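Hypothetical protein Atu2299 (Agrobacterium tumefaciens, PDB 2HLY) is of unknown function but belongs to the DUF2026 family, which is grouped with the papain-like clan CA peptidases, so a peptidase-like fold is probable. Local coordinates at residues A[8-14]-A[118-122]; A[17-22]-A[197-203]; A[71-75]-A[86-90]; A[122-128]-A[138-142]. All coordinates share one frame. Residues are numbered along the deposited sequence.

Contact 1 (A[8-14]-A[118-122]); sequences IKQTDYF and KMFQR
This is a helix-to-sheet joint: the N-terminus of helix 10-24 packs on strand 120-123, an outermost strand of the four-stranded antiparallel sheet. Ile8 is extended (phi/psi -130/139), Lys9 sits at the N-cap, and the helix then starts, Lys9 O accepting from Tyr13 N at 2.9 Å. The two segments come nearest at Gln10 and Met119, CA atoms 7.0 Å apart, and at Ile8 and Gln121, 8.4 Å apart. Gln121, all-trans (chi1 178°, chi2 -176°), reaches across with its amide and pairs with the backbone of Ile8 as another peptide would: Ile8 N donates to Gln121 OE1 at 3.0 Å, and Gln121 NE2 donates to Ile8 O at 2.9 Å. Next to this pair lies Met119, the residue most covered by the other segment. With chi1 and chi2 both t, it runs over the Tyr13 ring in a CH-pi contact, CG 3.4 Å from the centroid and almost on the ring normal. Its SD, 4.0 Å from the same centroid, adds a Met-aromatic contact. Phe14 closes one end, its CZ 4.1 Å from Met119 CB. Tyr13 (chi1 t) points toward the strand, and its hydroxyl ties helix to sheet twice: it is hydrogen-bonded to the carbonyl of Asp100 on the neighbouring strand 97-100, and it accepts a nearly straight bond from Phe120 N, 3.1 Å from Tyr13 OH.

Contact 2 (A[17-22]-A[197-203]); sequences YRVINS and PLTGEML
Arg18 lays one face of its guanidinium against Leu203, with NH2 3.6 Å from Leu203 CD1, and turns its edge to the loop backbone. The loop after the β-hairpin strand 193-197 packs here along the C-terminal half of helix 10-24, held by hydrogen bonds from side chains to backbone. Segment 197-203 starts at the last residue of that strand and continues as irregular loop. It comes closest at Ser22 and Leu198, CA atoms 5.3 Å apart, and is mostly extended (Leu198 -66/135, Thr199 -68/165, Glu201 -75/144), with a bend at Gly200 (-121/25). That bend turns two carbonyls to the same arginine. With chi1 and chi2 t and chi3 m, Arg18 NH1 donates to Thr199 O at 2.9 Å and to Glu201 O at 2.8 Å, while NH2 reaches Glu201 O at 2.9 Å. One turn on, Ser22 (chi1 m) gives its proton to the helix carbonyl Arg18 O, 2.6 Å from OG, and the same OG accepts from Thr199 N at 2.8 Å. Asn21 ND2 donates to Thr199 OG1 at 3.1 Å. The apolar part is modest: Tyr17 CD2 lies 3.8 Å from Leu203 CD1, and Leu198 CD2 4.3 Å from Val19 CG2, where Trp172 of helix 160-172 also packs. One water joins Tyr17 OH to Glu201 OE1; another donates to Ser22 O at 2.8 Å and to Pro197 O at 2.7 Å.

Contact 3 (A[71-75]-A[86-90]); sequences LFADH and ENFHC
The rings of Phe72 (chi1 m) and His89 (chi1 t) stack face to face, centroids 3.8 Å apart and planes at 10°, and their CB atoms also meet at 3.5 Å. No direct backbone hydrogen bond joins the segments: strand 68-72 is ending and strand 89-94 beginning, in different sheets, with the CA atoms of Phe72 and Asn87 5.0 Å apart. Polar contacts gather on Asn87, whose CB points toward the other segment. Its ND2 donates to Asp74 OD1 at 2.9 Å. A water links the same pair, donating to Asp74 OD1 at 2.6 Å and accepting from Asn87 N at 3.0 Å. Beyond the stack, His89 NE2 is hydrogen-bonded to Asp100 OD2, and the His89 side chain touches Ser35. With Ser35 near the start of helix 31-50, where papain has its nucleophilic cysteine, the His89-Asp100 pair resembles the active-site layout of papain-like peptidases, although no catalytic role is established here.

Contact 4 (A[122-128]-A[138-142]); sequences RPLSAMA and GDFFY
Strand 120-123 ends in a 3-10 turn at 124-126, closed by Ala126 N to Pro123 O and Met127 N to Leu124 O, both 2.9 Å. The chain then runs extended beside strand 140-144: Met127 and Phe140 have CA atoms 5.7 Å apart, and Ala128 N donates to Phe140 O at 2.8 Å. Gly138, at phi 95°, takes angles that call for glycine. Phe140 (chi1 p) fills the bend of the turn, with Met127 CA over its face, 4.0 Å from the centroid, and Pro123 O at its edge, 3.4 Å from CZ. Met127 SD accepts a weak bond from Tyr142 N at 3.4 Å. Arg122 NH1 makes a weak bond to Gly138 O at 2.7 Å, and a water joins this NH1 to Phe140 N, accepting from both. Leu124 CD2 meets Tyr142 CD2 at 4.3 Å. Toward the sheets, Phe140 packs edge-to-face on Phe120, Tyr142 stacks on Trp91 and hydrogen-bonds Tyr63 through its hydroxyl, and Leu124, Phe140 and Tyr142 touch Ala98 of strand 97-100.

Overall arrangement
Contacts 1 and 2 share helix 10-24 and touch where Phe14 CE2 meets Leu203 O at 3.7 Å, their centres 14 Å apart. Contact 1 continues into contact 4 through strand 120-123 and the common residue Arg122, with centres 15 Å apart. Contact 3 lies across the chain's centre from contacts 1 and 2, about 23 and 24 Å away between centres, and 17 Å from contact 4, with which it shares both larger sheets. Along the chain contact 3 closes before contact 4 opens, and both fall between the segments of contact 2. The helical side and the sheets are thus joined into one compact domain, with both ends of the chain meeting on the first helix.

Contact 1 (A[8-14]-A[118-122])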
loop_
_atom_site.group_PDB
_atom_site.type_symbol
_atom_site.label_atom_id
_atom_site.label_comp_id
_atom_site.label_asym_id
_atom_site.label_seq_id
_atom_site.Cartn_x
_atom_site.Cartn_y
_atom_site.Cartn_z
ATOM N N ILE A 8 -1.976 -13.509 1.200
ATOM C CA ILE A 8 -3.285 -13.157 0.667
ATOM C C ILE A 8 -3.374 -13.498 -0.804
ATOM O O ILE A 8 -2.402 -13.322 -1.564
ATOM C CB ILE A 8 -3.656 -11.684 0.922
ATOM C CG1 ILE A 8 -2.659 -10.752 0.277
ATOM C CG2 ILE A 8 -3.681 -11.385 2.426
ATOM C CD1 ILE A 8 -3.114 -9.248 0.339
ATOM N N LYS A 9 -4.528 -14.034 -1.200
ATOM C CA LYS A 9 -4.768 -14.326 -2.608
ATOM C C LYS A 9 -4.655 -13.041 -3.440
ATOM O O LYS A 9 -5.019 -11.957 -2.971
ATOM C CB LYS A 9 -6.154 -14.945 -2.811
ATOM C CG LYS A 9 -6.303 -16.337 -2.279
ATOM C CD LYS A 9 -7.658 -16.860 -2.697
ATOM C CE LYS A 9 -8.086 -18.052 -1.888
ATOM N NZ LYS A 9 -9.545 -18.242 -2.131
ATOM N N GLN A 10 -4.180 -13.178 -4.678
ATOM C CA GLN A 10 -4.045 -12.013 -5.575
ATOM C C GLN A 10 -5.358 -11.235 -5.666
ATOM O O GLN A 10 -5.388 -10.000 -5.575
ATOM C CB GLN A 10 -3.547 -12.437 -6.964
ATOM C CG GLN A 10 -3.461 -11.262 -7.918
ATOM C CD GLN A 10 -2.886 -11.618 -9.271
ATOM O OE1 GLN A 10 -1.728 -12.029 -9.375
ATOM N NE2 GLN A 10 -3.680 -11.432 -10.313
ATOM N N THR A 11 -6.462 -11.952 -5.844
ATOM C CA THR A 11 -7.722 -11.269 -6.028
ATOM C C THR A 11 -8.098 -10.449 -4.792
ATOM O O THR A 11 -8.660 -9.356 -4.912
ATOM C CB THR A 11 -8.843 -12.243 -6.464
ATOM O OG1 THR A 11 -9.935 -11.489 -7.013
ATOM C CG2 THR A 11 -9.290 -13.144 -5.310
ATOM N N ASP A 12 -7.748 -10.964 -3.614
ATOM C CA ASP A 12 -8.054 -10.285 -2.347
ATOM C C ASP A 12 -7.114 -9.096 -2.110
ATOM O O ASP A 12 -7.509 -8.060 -1.561
ATOM C CB ASP A 12 -8.020 -11.297 -1.200
ATOM C CG ASP A 12 -9.185 -12.283 -1.272
ATOM O OD1 ASP A 12 -10.291 -11.853 -1.674
ATOM O OD2 ASP A 12 -9.003 -13.475 -0.930
ATOM N N TYR A 13 -5.871 -9.246 -2.537
ATOM C CA TYR A 13 -4.948 -8.115 -2.542
ATOM C C TYR A 13 -5.552 -6.969 -3.352
ATOM O O TYR A 13 -5.537 -5.813 -2.923
ATOM C CB TYR A 13 -3.616 -8.547 -3.141
ATOM C CG TYR A 13 -2.662 -7.403 -3.459
ATOM C CD1 TYR A 13 -1.618 -7.062 -2.585
ATOM C CD2 TYR A 13 -2.774 -6.697 -4.654
ATOM C CE1 TYR A 13 -0.727 -6.026 -2.891
ATOM C CE2 TYR A 13 -1.896 -5.662 -4.965
ATOM C CZ TYR A 13 -0.865 -5.348 -4.094
ATOM O OH TYR A 13 0.008 -4.345 -4.465
ATOM N N PHE A 14 -6.073 -7.273 -4.543
ATOM C CA PHE A 14 -6.693 -6.230 -5.342
ATOM C C PHE A 14 -7.942 -5.644 -4.680
ATOM O O PHE A 14 -8.180 -4.449 -4.781
ATOM C CB PHE A 14 -6.979 -6.726 -6.762
ATOM C CG PHE A 14 -5.746 -6.879 -7.617
ATOM C CD1 PHE A 14 -4.753 -5.897 -7.635
ATOM C CD2 PHE A 14 -5.585 -8.013 -8.425
ATOM C CE1 PHE A 14 -3.619 -6.038 -8.455
ATOM C CE2 PHE A 14 -4.455 -8.156 -9.235
ATOM C CZ PHE A 14 -3.476 -7.171 -9.244
ATOM N N LYS A 118 0.372 -3.794 -11.086
ATOM C CA LYS A 118 0.390 -5.204 -10.698
ATOM C C LYS A 118 0.496 -5.351 -9.176
ATOM O O LYS A 118 0.849 -4.405 -8.477
ATOM C CB LYS A 118 1.554 -5.971 -11.355
ATOM C CG LYS A 118 1.623 -5.921 -12.879
ATOM C CD LYS A 118 2.748 -6.815 -13.380
ATOM C CE LYS A 118 2.974 -6.662 -14.871
ATOM N NZ LYS A 118 3.936 -7.684 -15.370
ATOM N N MET A 119 0.191 -6.546 -8.675
ATOM C CA MET A 119 0.362 -6.825 -7.254
ATOM C C MET A 119 1.837 -6.857 -6.846
ATOM O O MET A 119 2.649 -7.442 -7.556
ATOM C CB MET A 119 -0.256 -8.180 -6.919
ATOM C CG MET A 119 0.058 -8.642 -5.510
ATOM S SD MET A 119 -0.789 -10.117 -4.954
ATOM C CE MET A 119 0.093 -11.384 -5.851
ATOM N N PHE A 120 2.154 -6.278 -5.678
ATOM C CA PHE A 120 3.445 -6.552 -5.032
ATOM C C PHE A 120 3.251 -7.256 -3.684
ATOM O O PHE A 120 2.797 -6.664 -2.712
ATOM C CB PHE A 120 4.319 -5.302 -4.826
ATOM C CG PHE A 120 5.689 -5.663 -4.357
ATOM C CD1 PHE A 120 6.688 -5.977 -5.283
ATOM C CD2 PHE A 120 5.953 -5.800 -2.989
ATOM C CE1 PHE A 120 7.963 -6.384 -4.853
ATOM C CE2 PHE A 120 7.214 -6.234 -2.550
ATOM C CZ PHE A 120 8.218 -6.508 -3.492
ATOM N N GLN A 121 3.611 -8.538 -3.658
ATOM C CA GLN A 121 3.544 -9.353 -2.440
ATOM C C GLN A 121 4.643 -10.414 -2.609
ATOM O O GLN A 121 4.523 -11.315 -3.453
ATOM C CB GLN A 121 2.165 -10.017 -2.320
ATOM C CG GLN A 121 2.073 -10.925 -1.073
ATOM C CD GLN A 121 0.776 -11.701 -0.921
ATOM O OE1 GLN A 121 0.620 -12.415 0.067
ATOM N NE2 GLN A 121 -0.151 -11.563 -1.879
ATOM N N ARG A 122 5.715 -10.274 -1.827
ATOM C CA ARG A 122 6.893 -11.149 -1.977
ATOM C C ARG A 122 7.498 -11.438 -0.600
ATOM O O ARG A 122 7.366 -10.622 0.313
ATOM C CB ARG A 122 7.952 -10.497 -2.876
ATOM C CG ARG A 122 7.492 -10.130 -4.301
ATOM C CD ARG A 122 8.686 -9.913 -5.252
ATOM N NE ARG A 122 9.443 -11.155 -5.371
ATOM C CZ ARG A 122 10.777 -11.258 -5.385
ATOM N NH1 ARG A 122 11.566 -10.178 -5.318
ATOM N NH2 ARG A 122 11.338 -12.458 -5.446
#

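Contact 2 (A[17-22]-A[197-203])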
loop_
_atom_site.group_PDB
_atom_site.type_symbol
_atom_site.label_atom_id
_atom_site.label_comp_id
_atom_site.label_asym_id
_atom_site.label_seq_id
_atom_site.Cartn_x
_atom_site.Cartn_y
_atom_site.Cartn_z
ATOM N N TYR A 17 -6.559 -3.105 -2.194
ATOM C CA TYR A 17 -6.146 -1.913 -2.918
ATOM C C TYR A 17 -7.378 -1.098 -3.327
ATOM O O TYR A 17 -7.427 0.114 -3.100
ATOM C CB TYR A 17 -5.269 -2.237 -4.150
ATOM C CG TYR A 17 -5.207 -1.056 -5.102
ATOM C CD1 TYR A 17 -4.309 -0.001 -4.880
ATOM C CD2 TYR A 17 -6.094 -0.955 -6.179
ATOM C CE1 TYR A 17 -4.286 1.108 -5.722
ATOM C CE2 TYR A 17 -6.070 0.151 -7.038
ATOM C CZ TYR A 17 -5.174 1.174 -6.798
ATOM O OH TYR A 17 -5.148 2.292 -7.628
ATOM N N ARG A 18 -8.371 -1.766 -3.920
ATOM C CA ARG A 18 -9.555 -1.047 -4.419
ATOM C C ARG A 18 -10.292 -0.312 -3.294
ATOM O O ARG A 18 -10.658 0.855 -3.464
ATOM C CB ARG A 18 -10.486 -1.993 -5.166
ATOM C CG ARG A 18 -11.498 -1.250 -6.037
ATOM C CD ARG A 18 -12.441 -2.224 -6.743
ATOM N NE ARG A 18 -11.755 -3.176 -7.629
ATOM C CZ ARG A 18 -11.369 -2.921 -8.879
ATOM N NH1 ARG A 18 -11.584 -1.723 -9.424
ATOM N NH2 ARG A 18 -10.761 -3.870 -9.594
ATOM N N VAL A 19 -10.463 -0.976 -2.151
ATOM C CA VAL A 19 -11.139 -0.375 -1.000
ATOM C C VAL A 19 -10.409 0.884 -0.538
ATOM O O VAL A 19 -11.012 1.944 -0.371
ATOM C CB VAL A 19 -11.293 -1.384 0.151
ATOM C CG1 VAL A 19 -11.667 -0.675 1.466
ATOM C CG2 VAL A 19 -12.334 -2.430 -0.236
ATOM N N ILE A 20 -9.099 0.763 -0.329
ATOM C CA ILE A 20 -8.330 1.882 0.202
ATOM C C ILE A 20 -8.302 3.022 -0.813
ATOM O O ILE A 20 -8.484 4.201 -0.459
ATOM C CB ILE A 20 -6.898 1.449 0.584
ATOM C CG1 ILE A 20 -6.947 0.319 1.616
ATOM C CG2 ILE A 20 -6.090 2.672 1.062
ATOM C CD1 ILE A 20 -5.604 -0.356 1.881
ATOM N N ASN A 21 -8.095 2.674 -2.084
ATOM C CA ASN A 21 -8.069 3.686 -3.138
ATOM C C ASN A 21 -9.383 4.452 -3.197
ATOM O O ASN A 21 -9.410 5.674 -3.379
ATOM C CB ASN A 21 -7.824 3.036 -4.488
ATOM C CG ASN A 21 -7.517 4.045 -5.558
ATOM O OD1 ASN A 21 -6.624 4.888 -5.389
ATOM N ND2 ASN A 21 -8.272 3.995 -6.650
ATOM N N SER A 22 -10.479 3.726 -3.036
ATOM C CA SER A 22 -11.811 4.324 -3.116
ATOM C C SER A 22 -12.043 5.337 -1.993
ATOM O O SER A 22 -12.676 6.380 -2.206
ATOM C CB SER A 22 -12.876 3.230 -3.072
ATOM O OG SER A 22 -12.714 2.327 -4.159
ATOM N N PRO A 197 -18.174 5.328 -3.806
ATOM C CA PRO A 197 -18.208 4.161 -4.677
ATOM C C PRO A 197 -16.860 3.471 -4.785
ATOM O O PRO A 197 -15.819 4.113 -4.627
ATOM C CB PRO A 197 -18.536 4.770 -6.041
ATOM C CG PRO A 197 -17.909 6.104 -6.005
ATOM C CD PRO A 197 -17.929 6.570 -4.566
ATOM N N LEU A 198 -16.871 2.177 -5.076
ATOM C CA LEU A 198 -15.617 1.512 -5.420
ATOM C C LEU A 198 -15.094 2.079 -6.734
ATOM O O LEU A 198 -15.867 2.277 -7.679
ATOM C CB LEU A 198 -15.838 0.007 -5.561
ATOM C CG LEU A 198 -15.995 -0.823 -4.286
ATOM C CD1 LEU A 198 -16.478 -2.240 -4.628
ATOM C CD2 LEU A 198 -14.705 -0.866 -3.462
ATOM N N THR A 199 -13.799 2.372 -6.792
ATOM C CA THR A 199 -13.183 2.821 -8.046
ATOM C C THR A 199 -13.167 1.663 -9.065
ATOM O O THR A 199 -13.356 0.501 -8.700
ATOM C CB THR A 199 -11.764 3.414 -7.823
ATOM O OG1 THR A 199 -10.943 2.443 -7.175
ATOM C CG2 THR A 199 -11.842 4.679 -6.945
ATOM N N GLY A 200 -12.937 1.982 -10.339
ATOM C CA GLY A 200 -13.277 1.042 -11.414
ATOM C C GLY A 200 -12.205 0.528 -12.360
ATOM O O GLY A 200 -12.524 0.119 -13.471
ATOM N N GLU A 201 -10.940 0.518 -11.935
ATOM C CA GLU A 201 -9.861 -0.002 -12.797
ATOM C C GLU A 201 -9.908 -1.532 -12.851
ATOM O O GLU A 201 -10.247 -2.180 -11.861
ATOM C CB GLU A 201 -8.482 0.473 -12.299
ATOM C CG GLU A 201 -7.305 0.244 -13.280
ATOM C CD GLU A 201 -5.957 0.752 -12.728
ATOM O OE1 GLU A 201 -5.919 1.222 -11.565
ATOM O OE2 GLU A 201 -4.935 0.683 -13.450
ATOM N N MET A 202 -9.595 -2.091 -14.018
ATOM C CA MET A 202 -9.401 -3.528 -14.176
ATOM C C MET A 202 -7.978 -3.825 -13.737
ATOM O O MET A 202 -7.041 -3.160 -14.187
ATOM C CB MET A 202 -9.597 -3.927 -15.643
ATOM C CG MET A 202 -9.605 -5.409 -15.910
ATOM S SD MET A 202 -10.250 -5.742 -17.565
ATOM C CE MET A 202 -12.014 -5.715 -17.263
ATOM N N LEU A 203 -7.823 -4.831 -12.874
ATOM C CA LEU A 203 -6.537 -5.103 -12.222
ATOM C C LEU A 203 -6.108 -6.545 -12.390
ATOM O O LEU A 203 -6.830 -7.462 -11.986
ATOM C CB LEU A 203 -6.648 -4.793 -10.736
ATOM C CG LEU A 203 -6.856 -3.320 -10.378
ATOM C CD1 LEU A 203 -7.319 -3.199 -8.924
ATOM C CD2 LEU A 203 -5.587 -2.504 -10.640
HETATM O O HOH W 1 -7.073 2.295 -9.633
HETATM O O HOH W 2 -14.441 6.467 -4.442
#

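Contact 3 (A[71-75]-A[86-90])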
loop_
_atom_site.group_PDB
_atom_site.type_symbol
_atom_site.label_atom_id
_atom_site.label_comp_id
_atom_site.label_asym_id
_atom_site.label_seq_id
_atom_site.Cartn_x
_atom_site.Cartn_y
_atom_site.Cartn_z
ATOM N N LEU A 71 12.412 4.337 -7.640
ATOM C CA LEU A 71 13.243 4.620 -6.471
ATOM C C LEU A 71 12.608 5.682 -5.584
ATOM O O LEU A 71 12.519 6.867 -5.960
ATOM C CB LEU A 71 14.676 5.014 -6.901
ATOM C CG LEU A 71 15.727 5.300 -5.819
ATOM C CD1 LEU A 71 15.813 4.200 -4.785
ATOM C CD2 LEU A 71 17.108 5.531 -6.452
ATOM N N PHE A 72 12.141 5.244 -4.418
ATOM C CA PHE A 72 11.585 6.151 -3.431
ATOM C C PHE A 72 12.707 6.599 -2.510
ATOM O O PHE A 72 12.953 6.014 -1.449
ATOM C CB PHE A 72 10.453 5.497 -2.645
ATOM C CG PHE A 72 9.262 5.126 -3.478
ATOM C CD1 PHE A 72 8.312 6.081 -3.823
ATOM C CD2 PHE A 72 9.063 3.816 -3.872
ATOM C CE1 PHE A 72 7.185 5.736 -4.581
ATOM C CE2 PHE A 72 7.918 3.454 -4.633
ATOM C CZ PHE A 72 6.981 4.426 -4.980
ATOM N N ALA A 73 13.396 7.645 -2.953
ATOM C CA ALA A 73 14.557 8.176 -2.242
ATOM C C ALA A 73 14.829 9.582 -2.743
ATOM O O ALA A 73 14.326 9.972 -3.801
ATOM C CB ALA A 73 15.772 7.294 -2.500
ATOM N N ASP A 74 15.631 10.325 -1.979
ATOM C CA ASP A 74 16.165 11.606 -2.443
ATOM C C ASP A 74 17.585 11.408 -2.958
ATOM O O ASP A 74 18.328 10.561 -2.453
ATOM C CB ASP A 74 16.182 12.629 -1.299
ATOM C CG ASP A 74 14.801 13.189 -0.967
ATOM O OD1 ASP A 74 13.808 12.840 -1.648
ATOM O OD2 ASP A 74 14.727 13.991 -0.009
ATOM N N HIS A 75 17.961 12.176 -3.974
ATOM C CA HIS A 75 19.343 12.174 -4.435
ATOM C C HIS A 75 20.110 13.267 -3.698
ATOM O O HIS A 75 19.636 14.399 -3.571
ATOM C CB HIS A 75 19.423 12.395 -5.943
ATOM C CG HIS A 75 20.779 12.128 -6.512
ATOM N ND1 HIS A 75 21.699 13.128 -6.745
ATOM C CD2 HIS A 75 21.385 10.969 -6.865
ATOM C CE1 HIS A 75 22.809 12.598 -7.229
ATOM N NE2 HIS A 75 22.643 11.288 -7.316
ATOM N N GLU A 86 8.243 14.130 -0.325
ATOM C CA GLU A 86 7.264 13.250 -0.950
ATOM C C GLU A 86 7.841 11.941 -1.492
ATOM O O GLU A 86 7.078 11.100 -1.982
ATOM C CB GLU A 86 6.465 13.997 -2.032
ATOM C CG GLU A 86 5.605 15.124 -1.447
ATOM C CD GLU A 86 4.685 15.803 -2.459
ATOM O OE1 GLU A 86 4.608 15.347 -3.628
ATOM O OE2 GLU A 86 4.024 16.799 -2.060
ATOM N N ASN A 87 9.167 11.769 -1.416
ATOM C CA ASN A 87 9.802 10.494 -1.829
ATOM C C ASN A 87 9.873 9.434 -0.728
ATOM O O ASN A 87 10.298 8.309 -0.990
ATOM C CB ASN A 87 11.208 10.708 -2.409
ATOM C CG ASN A 87 11.189 11.415 -3.742
ATOM O OD1 ASN A 87 10.276 11.223 -4.549
ATOM N ND2 ASN A 87 12.204 12.230 -3.990
ATOM N N PHE A 88 9.497 9.805 0.491
ATOM C CA PHE A 88 9.348 8.832 1.577
ATOM C C PHE A 88 8.285 7.805 1.178
ATOM O O PHE A 88 7.273 8.156 0.564
ATOM C CB PHE A 88 8.911 9.539 2.851
ATOM C CG PHE A 88 9.012 8.684 4.072
ATOM C CD1 PHE A 88 10.234 8.543 4.710
ATOM C CD2 PHE A 88 7.895 8.032 4.581
ATOM C CE1 PHE A 88 10.354 7.761 5.841
ATOM C CE2 PHE A 88 8.010 7.237 5.728
ATOM C CZ PHE A 88 9.248 7.103 6.337
ATOM N N HIS A 89 8.520 6.541 1.523
ATOM C CA HIS A 89 7.586 5.483 1.145
ATOM C C HIS A 89 7.356 4.477 2.267
ATOM O O HIS A 89 8.279 4.172 3.019
ATOM C CB HIS A 89 8.093 4.769 -0.106
ATOM C CG HIS A 89 7.076 3.877 -0.742
ATOM N ND1 HIS A 89 5.983 4.375 -1.417
ATOM C CD2 HIS A 89 6.980 2.528 -0.803
ATOM C CE1 HIS A 89 5.257 3.367 -1.876
ATOM N NE2 HIS A 89 5.844 2.237 -1.518
ATOM N N CYS A 90 6.115 3.991 2.387
ATOM C CA CYS A 90 5.755 2.984 3.389
ATOM C C CYS A 90 5.331 1.694 2.720
ATOM O O CYS A 90 4.816 1.717 1.591
ATOM C CB CYS A 90 4.582 3.467 4.239
ATOM S SG CYS A 90 4.979 4.891 5.250
HETATM O O HOH W 3 10.163 8.719 -5.940
HETATM O O HOH W 4 11.495 13.582 -0.718
#

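Contact 4 (A[122-128]-A[138-142])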
loop_
_atom_site.group_PDB
_atom_site.type_symbol
_atom_site.label_atom_id
_atom_site.label_comp_id
_atom_site.label_asym_id
_atom_site.label_seq_id
_atom_site.Cartn_x
_atom_site.Cartn_y
_atom_site.Cartn_z
ATOM N N ARG A 122 5.715 -10.274 -1.827
ATOM C CA ARG A 122 6.893 -11.149 -1.977
ATOM C C ARG A 122 7.498 -11.438 -0.600
ATOM O O ARG A 122 7.366 -10.622 0.313
ATOM C CB ARG A 122 7.952 -10.497 -2.876
ATOM C CG ARG A 122 7.492 -10.130 -4.301
ATOM C CD ARG A 122 8.686 -9.913 -5.252
ATOM N NE ARG A 122 9.443 -11.155 -5.371
ATOM C CZ ARG A 122 10.777 -11.258 -5.385
ATOM N NH1 ARG A 122 11.566 -10.178 -5.318
ATOM N NH2 ARG A 122 11.338 -12.458 -5.446
ATOM N N PRO A 123 8.197 -12.581 -0.448
ATOM C CA PRO A 123 8.801 -12.852 0.858
ATOM C C PRO A 123 9.877 -11.815 1.196
ATOM O O PRO A 123 10.675 -11.454 0.337
ATOM C CB PRO A 123 9.444 -14.245 0.682
ATOM C CG PRO A 123 8.730 -14.859 -0.507
ATOM C CD PRO A 123 8.445 -13.669 -1.413
ATOM N N LEU A 124 9.896 -11.346 2.438
ATOM C CA LEU A 124 10.970 -10.433 2.852
ATOM C C LEU A 124 12.342 -11.082 2.677
ATOM O O LEU A 124 13.342 -10.402 2.385
ATOM C CB LEU A 124 10.779 -10.004 4.310
ATOM C CG LEU A 124 9.820 -8.844 4.540
ATOM C CD1 LEU A 124 9.439 -8.794 6.012
ATOM C CD2 LEU A 124 10.468 -7.543 4.109
ATOM N N SER A 125 12.379 -12.407 2.843
ATOM C CA SER A 125 13.609 -13.184 2.676
ATOM C C SER A 125 14.189 -13.094 1.254
ATOM O O SER A 125 15.344 -13.430 1.027
ATOM C CB SER A 125 13.343 -14.643 3.050
ATOM O OG SER A 125 12.274 -15.168 2.283
ATOM N N ALA A 126 13.371 -12.648 0.305
ATOM C CA ALA A 126 13.796 -12.450 -1.078
ATOM C C ALA A 126 14.383 -11.054 -1.362
ATOM O O ALA A 126 14.816 -10.768 -2.487
ATOM C CB ALA A 126 12.621 -12.735 -2.027
ATOM N N MET A 127 14.397 -10.188 -0.351
ATOM C CA MET A 127 14.897 -8.816 -0.543
ATOM C C MET A 127 16.313 -8.752 -1.095
ATOM O O MET A 127 17.204 -9.499 -0.669
ATOM C CB MET A 127 14.838 -8.015 0.759
ATOM C CG MET A 127 15.010 -6.514 0.515
ATOM S SD MET A 127 14.876 -5.574 2.027
ATOM C CE MET A 127 16.507 -5.721 2.728
ATOM N N ALA A 128 16.500 -7.841 -2.044
ATOM C CA ALA A 128 17.815 -7.550 -2.617
ATOM C C ALA A 128 18.773 -6.895 -1.603
ATOM O O ALA A 128 18.380 -6.509 -0.506
ATOM C CB ALA A 128 17.664 -6.669 -3.847
ATOM N N GLY A 138 10.657 -7.563 -10.276
ATOM C CA GLY A 138 10.147 -7.992 -8.990
ATOM C C GLY A 138 11.140 -7.822 -7.853
ATOM O O GLY A 138 10.765 -7.934 -6.684
ATOM N N ASP A 139 12.409 -7.574 -8.180
ATOM C CA ASP A 139 13.408 -7.278 -7.140
ATOM C C ASP A 139 13.010 -6.041 -6.345
ATOM O O ASP A 139 12.425 -5.096 -6.876
ATOM C CB ASP A 139 14.782 -7.025 -7.747
ATOM C CG ASP A 139 15.574 -8.298 -7.992
ATOM O OD1 ASP A 139 15.270 -9.343 -7.371
ATOM O OD2 ASP A 139 16.519 -8.243 -8.813
ATOM N N PHE A 140 13.360 -6.046 -5.058
ATOM C CA PHE A 140 13.035 -4.916 -4.205
ATOM C C PHE A 140 14.069 -4.747 -3.126
ATOM O O PHE A 140 14.747 -5.703 -2.732
ATOM C CB PHE A 140 11.650 -5.068 -3.562
ATOM C CG PHE A 140 11.554 -6.191 -2.535
ATOM C CD1 PHE A 140 11.440 -5.892 -1.186
ATOM C CD2 PHE A 140 11.545 -7.529 -2.922
ATOM C CE1 PHE A 140 11.330 -6.917 -0.223
ATOM C CE2 PHE A 140 11.429 -8.554 -1.967
ATOM C CZ PHE A 140 11.337 -8.253 -0.632
ATOM N N PHE A 141 14.206 -3.505 -2.674
ATOM C CA PHE A 141 15.087 -3.222 -1.556
ATOM C C PHE A 141 14.411 -2.208 -0.653
ATOM O O PHE A 141 13.908 -1.184 -1.125
ATOM C CB PHE A 141 16.454 -2.704 -2.022
ATOM C CG PHE A 141 17.331 -2.281 -0.882
ATOM C CD1 PHE A 141 17.959 -3.234 -0.078
ATOM C CD2 PHE A 141 17.492 -0.924 -0.585
ATOM C CE1 PHE A 141 18.745 -2.836 1.016
ATOM C CE2 PHE A 141 18.284 -0.517 0.495
ATOM C CZ PHE A 141 18.891 -1.468 1.300
ATOM N N TYR A 142 14.433 -2.498 0.643
ATOM C CA TYR A 142 13.882 -1.614 1.673
ATOM C C TYR A 142 14.926 -1.272 2.725
ATOM O O TYR A 142 15.688 -2.154 3.170
ATOM C CB TYR A 142 12.767 -2.315 2.438
ATOM C CG TYR A 142 11.512 -2.665 1.695
ATOM C CD1 TYR A 142 11.062 -1.918 0.601
ATOM C CD2 TYR A 142 10.751 -3.757 2.113
ATOM C CE1 TYR A 142 9.854 -2.249 -0.054
ATOM C CE2 TYR A 142 9.561 -4.097 1.468
ATOM C CZ TYR A 142 9.129 -3.348 0.386
ATOM O OH TYR A 142 7.935 -3.673 -0.218
HETATM O O HOH W 5 14.504 -8.937 -4.598
#